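Local coordinates for protein sialyltransferase 0160 (Photobacterium damselae, PDB 4R84) that probably transfers sialic acid from a CMP-sialic acid donor to an acceptor sugar, as a GT-B glycosyltransferase, at residues F359-T364 with L402-H407. Numbering follows the deposited sequence.
Sequences FIFTGT and LFFKGH. With CSF (cytidine-5'-monophosphate-3-fluoro-N-acetyl-neuraminic acid), chain E.
Phe-361 and Lys-405 meet on adjacent parallel strands of a beta-alpha-beta unit, in a Rossmann-like domain of the GT-B fold; helix 373-388 makes the crossover. Bonds such as Lys-405 N to Phe-361 O (2.9 Å, 167° at the hydrogen) set the register. On the helix-facing side, Phe-361 and Phe-404 project side by side, both with CG anti to the backbone N (chi1 174° and 177°), and meet edge to edge, CD2 of Phe-361 lying 3.8 Å from CD1 of Phe-404. The Phe-404 ring also carries Gly-406 N over the centre of one face. On the other side of the sheet, Ile-360 CG2 packs 3.7 Å from Lys-405 CB.

Where the strands end, the backbone and side chains read the CMP-sialic acid analogue. Its cytosine N4 donates to both Gly-363 O (2.8 Å) and Lys-405 O, so two carbonyls, one from each segment, grip one amino group. Bends at chi2 and chi4 bring Lys-405 NZ back to Gly-406 O and to cytosine O2; Ala-429 O is a further acceptor. The His-407 imidazole, whose ND1 bonds Ala-409 N, has the sialic acid carboxylate carbon C1A at its edge, and its NE2 donates to carboxylate oxygen OAA at 3.0 Å.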
ATOM      1  N   PHE A 359     -17.255   0.276 -21.292  1.00 18.74           N
ATOM      2  CA  PHE A 359     -15.901   0.300 -21.827  1.00 20.75           C
ATOM      3  C   PHE A 359     -15.201   1.558 -21.390  1.00 21.79           C
ATOM      4  O   PHE A 359     -15.723   2.644 -21.602  1.00 20.12           O
ATOM      5  CB  PHE A 359     -15.943   0.213 -23.371  1.00 21.01           C
ATOM      6  CG  PHE A 359     -14.716   0.761 -24.087  1.00 26.59           C
ATOM      7  CD1 PHE A 359     -13.441   0.256 -23.847  1.00 24.85           C
ATOM      8  CD2 PHE A 359     -14.858   1.752 -25.056  1.00 29.91           C
ATOM      9  CE1 PHE A 359     -12.324   0.746 -24.539  1.00 21.07           C
ATOM     10  CE2 PHE A 359     -13.745   2.250 -25.759  1.00 28.22           C
ATOM     11  CZ  PHE A 359     -12.475   1.750 -25.494  1.00 24.60           C
ATOM     12  N   ILE A 360     -14.039   1.413 -20.757  1.00 17.61           N
ATOM     13  CA  ILE A 360     -13.200   2.566 -20.481  1.00 14.57           C
ATOM     14  C   ILE A 360     -12.023   2.621 -21.429  1.00 17.64           C
ATOM     15  O   ILE A 360     -11.228   1.681 -21.502  1.00 19.57           O
ATOM     16  CB  ILE A 360     -12.642   2.553 -19.044  1.00 16.11           C
ATOM     17  CG1 ILE A 360     -13.763   2.686 -18.032  1.00 17.41           C
ATOM     18  CG2 ILE A 360     -11.642   3.688 -18.882  1.00 22.11           C
ATOM     19  CD1 ILE A 360     -13.254   2.604 -16.584  1.00 19.86           C
ATOM     20  N   PHE A 361     -11.899   3.740 -22.134  1.00 17.59           N
ATOM     21  CA  PHE A 361     -10.699   4.021 -22.903  1.00 19.30           C
ATOM     22  C   PHE A 361      -9.693   4.753 -22.019  1.00 18.22           C
ATOM     23  O   PHE A 361     -10.022   5.788 -21.439  1.00 19.34           O
ATOM     24  CB  PHE A 361     -11.016   4.869 -24.141  1.00 24.46           C
ATOM     25  CG  PHE A 361      -9.791   5.303 -24.902  1.00 20.31           C
ATOM     26  CD1 PHE A 361      -9.190   4.447 -25.802  1.00 21.54           C
ATOM     27  CD2 PHE A 361      -9.242   6.566 -24.717  1.00 21.81           C
ATOM     28  CE1 PHE A 361      -8.059   4.839 -26.510  1.00 22.46           C
ATOM     29  CE2 PHE A 361      -8.103   6.960 -25.420  1.00 23.76           C
ATOM     30  CZ  PHE A 361      -7.517   6.090 -26.314  1.00 26.74           C
ATOM     31  N   THR A 362      -8.465   4.243 -21.963  1.00 17.19           N
ATOM     32  CA  THR A 362      -7.438   4.911 -21.166  1.00 23.84           C
ATOM     33  C   THR A 362      -6.575   5.811 -22.047  1.00 20.03           C
ATOM     34  O   THR A 362      -5.836   5.332 -22.918  1.00 19.80           O
ATOM     35  CB  THR A 362      -6.539   3.895 -20.446  1.00 17.96           C
ATOM     36  OG1 THR A 362      -5.897   3.061 -21.406  1.00 23.56           O
ATOM     37  CG2 THR A 362      -7.365   3.009 -19.516  1.00 21.43           C
ATOM     38  N   GLY A 363      -6.653   7.116 -21.821  1.00 18.88           N
ATOM     39  CA  GLY A 363      -5.895   8.059 -22.633  1.00 16.45           C
ATOM     40  C   GLY A 363      -4.438   8.193 -22.219  1.00 18.84           C
ATOM     41  O   GLY A 363      -4.027   7.681 -21.183  1.00 18.26           O
ATOM     42  N   THR A 364      -3.643   8.871 -23.042  1.00 16.42           N
ATOM     43  CA  THR A 364      -2.280   9.218 -22.649  1.00 19.39           C
ATOM     44  C   THR A 364      -2.004  10.676 -22.972  1.00 19.07           C
ATOM     45  O   THR A 364      -2.904  11.409 -23.376  1.00 20.74           O
ATOM     46  CB  THR A 364      -1.238   8.333 -23.346  1.00 25.78           C
ATOM     47  OG1 THR A 364       0.043   8.523 -22.723  1.00 22.96           O
ATOM     48  CG2 THR A 364      -1.166   8.677 -24.838  1.00 23.48           C
ATOM     49  N   LEU A 402     -19.533   4.114 -23.776  1.00 22.76           N
ATOM     50  CA  LEU A 402     -18.184   4.679 -23.749  1.00 26.77           C
ATOM     51  C   LEU A 402     -17.927   5.552 -22.529  1.00 23.01           C
ATOM     52  O   LEU A 402     -18.726   6.420 -22.171  1.00 24.16           O
ATOM     53  CB  LEU A 402     -17.868   5.486 -25.018  1.00 31.11           C
ATOM     54  CG  LEU A 402     -17.615   4.778 -26.365  1.00 35.94           C
ATOM     55  CD1 LEU A 402     -18.593   3.667 -26.696  1.00 48.07           C
ATOM     56  CD2 LEU A 402     -17.571   5.817 -27.477  1.00 45.31           C
ATOM     57  N   PHE A 403     -16.796   5.270 -21.897  1.00 19.49           N
ATOM     58  CA  PHE A 403     -16.265   6.029 -20.775  1.00 18.76           C
ATOM     59  C   PHE A 403     -14.822   6.392 -21.094  1.00 23.08           C
ATOM     60  O   PHE A 403     -14.112   5.631 -21.761  1.00 23.44           O
ATOM     61  CB  PHE A 403     -16.329   5.222 -19.480  1.00 21.09           C
ATOM     62  CG  PHE A 403     -17.723   4.996 -18.970  1.00 22.45           C
ATOM     63  CD1 PHE A 403     -18.547   4.027 -19.538  1.00 25.96           C
ATOM     64  CD2 PHE A 403     -18.205   5.740 -17.904  1.00 18.95           C
ATOM     65  CE1 PHE A 403     -19.835   3.822 -19.058  1.00 24.54           C
ATOM     66  CE2 PHE A 403     -19.489   5.539 -17.425  1.00 24.29           C
ATOM     67  CZ  PHE A 403     -20.304   4.586 -18.003  1.00 25.31           C
ATOM     68  N   PHE A 404     -14.388   7.546 -20.612  1.00 18.45           N
ATOM     69  CA  PHE A 404     -13.043   8.026 -20.878  1.00 19.81           C
ATOM     70  C   PHE A 404     -12.292   8.234 -19.587  1.00 20.33           C
ATOM     71  O   PHE A 404     -12.754   8.964 -18.711  1.00 26.03           O
ATOM     72  CB  PHE A 404     -13.099   9.344 -21.667  1.00 20.63           C
ATOM     73  CG  PHE A 404     -11.751   9.964 -21.929  1.00 20.18           C
ATOM     74  CD1 PHE A 404     -10.758   9.248 -22.574  1.00 23.32           C
ATOM     75  CD2 PHE A 404     -11.505  11.296 -21.601  1.00 21.22           C
ATOM     76  CE1 PHE A 404      -9.521   9.821 -22.843  1.00 23.78           C
ATOM     77  CE2 PHE A 404     -10.274  11.883 -21.870  1.00 20.06           C
ATOM     78  CZ  PHE A 404      -9.269  11.148 -22.492  1.00 18.73           C
ATOM     79  N   LYS A 405     -11.136   7.589 -19.446  1.00 18.29           N
ATOM     80  CA  LYS A 405     -10.253   7.922 -18.322  1.00 20.41           C
ATOM     81  C   LYS A 405      -8.998   8.551 -18.894  1.00 19.78           C
ATOM     82  O   LYS A 405      -8.093   7.857 -19.379  1.00 20.09           O
ATOM     83  CB  LYS A 405      -9.924   6.693 -17.465  1.00 18.85           C
ATOM     84  CG  LYS A 405      -8.938   6.996 -16.312  1.00 22.03           C
ATOM     85  CD  LYS A 405      -9.361   8.262 -15.604  1.00 23.08           C
ATOM     86  CE  LYS A 405      -8.465   8.588 -14.423  1.00 18.66           C
ATOM     87  NZ  LYS A 405      -7.064   9.022 -14.714  1.00 18.76           N
ATOM     88  N   GLY A 406      -8.978   9.880 -18.892  1.00 17.55           N
ATOM     89  CA  GLY A 406      -7.850  10.595 -19.435  1.00 18.18           C
ATOM     90  C   GLY A 406      -6.631  10.500 -18.545  1.00 20.61           C
ATOM     91  O   GLY A 406      -6.734  10.235 -17.331  1.00 18.50           O
ATOM     92  N   HIS A 407      -5.465  10.723 -19.144  1.00 21.16           N
ATOM     93  CA  HIS A 407      -4.222  10.835 -18.380  1.00 20.42           C
ATOM     94  C   HIS A 407      -4.302  12.091 -17.519  1.00 16.49           C
ATOM     95  O   HIS A 407      -4.812  13.117 -17.955  1.00 18.80           O
ATOM     96  CB  HIS A 407      -3.015  10.894 -19.333  1.00 20.48           C
ATOM     97  CG  HIS A 407      -1.684  10.724 -18.663  1.00 19.26           C
ATOM     98  ND1 HIS A 407      -1.114  11.699 -17.869  1.00 21.21           N
ATOM     99  CD2 HIS A 407      -0.796   9.701 -18.700  1.00 23.16           C
ATOM    100  CE1 HIS A 407       0.064  11.281 -17.439  1.00 23.00           C
ATOM    101  NE2 HIS A 407       0.284  10.076 -17.930  1.00 22.34           N
TER
HETATM  102  C5A CSF E 501       6.348   6.086 -18.800  1.00 21.67           C
HETATM  103  C4A CSF E 501       6.315   6.410 -17.312  1.00 21.01           C
HETATM  104  C2A CSF E 501       4.067   7.518 -17.666  1.00 29.35           C
HETATM  105  O6A CSF E 501       4.183   7.118 -19.044  1.00 24.59           O
HETATM  106  C6A CSF E 501       4.912   5.919 -19.280  1.00 23.62           C
HETATM  107  C3A CSF E 501       5.467   7.658 -17.041  1.00 21.51           C
HETATM  108  O4A CSF E 501       7.658   6.610 -16.854  1.00 22.96           O
HETATM  109  N5A CSF E 501       7.079   4.857 -19.013  1.00 26.00           N
HETATM  110  C7A CSF E 501       4.897   5.668 -20.775  1.00 21.89           C
HETATM  111  C8A CSF E 501       3.470   5.485 -21.262  1.00 20.14           C
HETATM  112  C9A CSF E 501       3.462   5.027 -22.715  1.00 28.04           C
HETATM  113  O9A CSF E 501       2.101   4.836 -23.098  1.00 25.94           O
HETATM  114  O8A CSF E 501       2.860   4.471 -20.464  1.00 22.20           O
HETATM  115  O7A CSF E 501       5.463   6.793 -21.449  1.00 25.67           O
HETATM  116  C1A CSF E 501       3.350   8.851 -17.606  1.00 34.20           C
HETATM  117  OBA CSF E 501       3.053   9.320 -16.490  1.00 31.59           O
HETATM  118  OAA CSF E 501       3.082   9.459 -18.669  1.00 34.23           O
HETATM  119  O1A CSF E 501       3.341   6.584 -16.863  1.00 26.49           O
HETATM  120  O2A CSF E 501       2.114   4.423 -16.704  1.00 39.04           O
HETATM  121  N1  CSF E 501      -2.982   7.174 -15.419  1.00 17.93           N
HETATM  122  C2  CSF E 501      -4.378   7.228 -15.290  1.00 18.30           C
HETATM  123  N3  CSF E 501      -5.157   7.214 -16.396  1.00 15.51           N
HETATM  124  C4  CSF E 501      -4.578   7.139 -17.614  1.00 17.36           C
HETATM  125  C5  CSF E 501      -3.191   7.097 -17.753  1.00 18.02           C
HETATM  126  C6  CSF E 501      -2.391   7.124 -16.615  1.00 17.39           C
HETATM  127  C3' CSF E 501      -0.725   5.421 -13.920  1.00 22.91           C
HETATM  128  C2' CSF E 501      -2.084   5.905 -13.488  1.00 19.56           C
HETATM  129  C1' CSF E 501      -2.181   7.242 -14.186  1.00 18.78           C
HETATM  130  O4' CSF E 501      -0.847   7.662 -14.487  1.00 21.63           O
HETATM  131  C4' CSF E 501       0.065   6.709 -13.944  1.00 21.22           C
HETATM  132  PA  CSF E 501       1.940   5.840 -17.189  1.00 33.87           P
HETATM  133  O5' CSF E 501       0.892   6.447 -16.163  1.00 26.72           O
HETATM  134  C5' CSF E 501       1.299   6.640 -14.816  1.00 18.62           C
HETATM  135  O3' CSF E 501      -0.210   4.438 -13.031  1.00 27.10           O
HETATM  136  O2' CSF E 501      -2.093   6.171 -12.079  1.00 22.92           O
HETATM  137  N4  CSF E 501      -5.356   7.125 -18.724  1.00 18.22           N
HETATM  138  O2  CSF E 501      -4.888   7.293 -14.140  1.00 19.70           O
HETATM  139  O3A CSF E 501       1.429   6.127 -18.575  1.00 46.51           O
HETATM  140  C10 CSF E 501       8.086   4.747 -19.884  1.00 32.01           C
HETATM  141  O10 CSF E 501       8.530   5.704 -20.504  1.00 35.79           O
HETATM  142  C11 CSF E 501       8.629   3.357 -20.068  1.00 35.62           C
HETATM  143  F3A CSF E 501       6.071   8.770 -17.580  1.00 29.05           F
HETATM  144  O   HOH W   1      -5.445  11.284 -21.844  1.00 19.43           O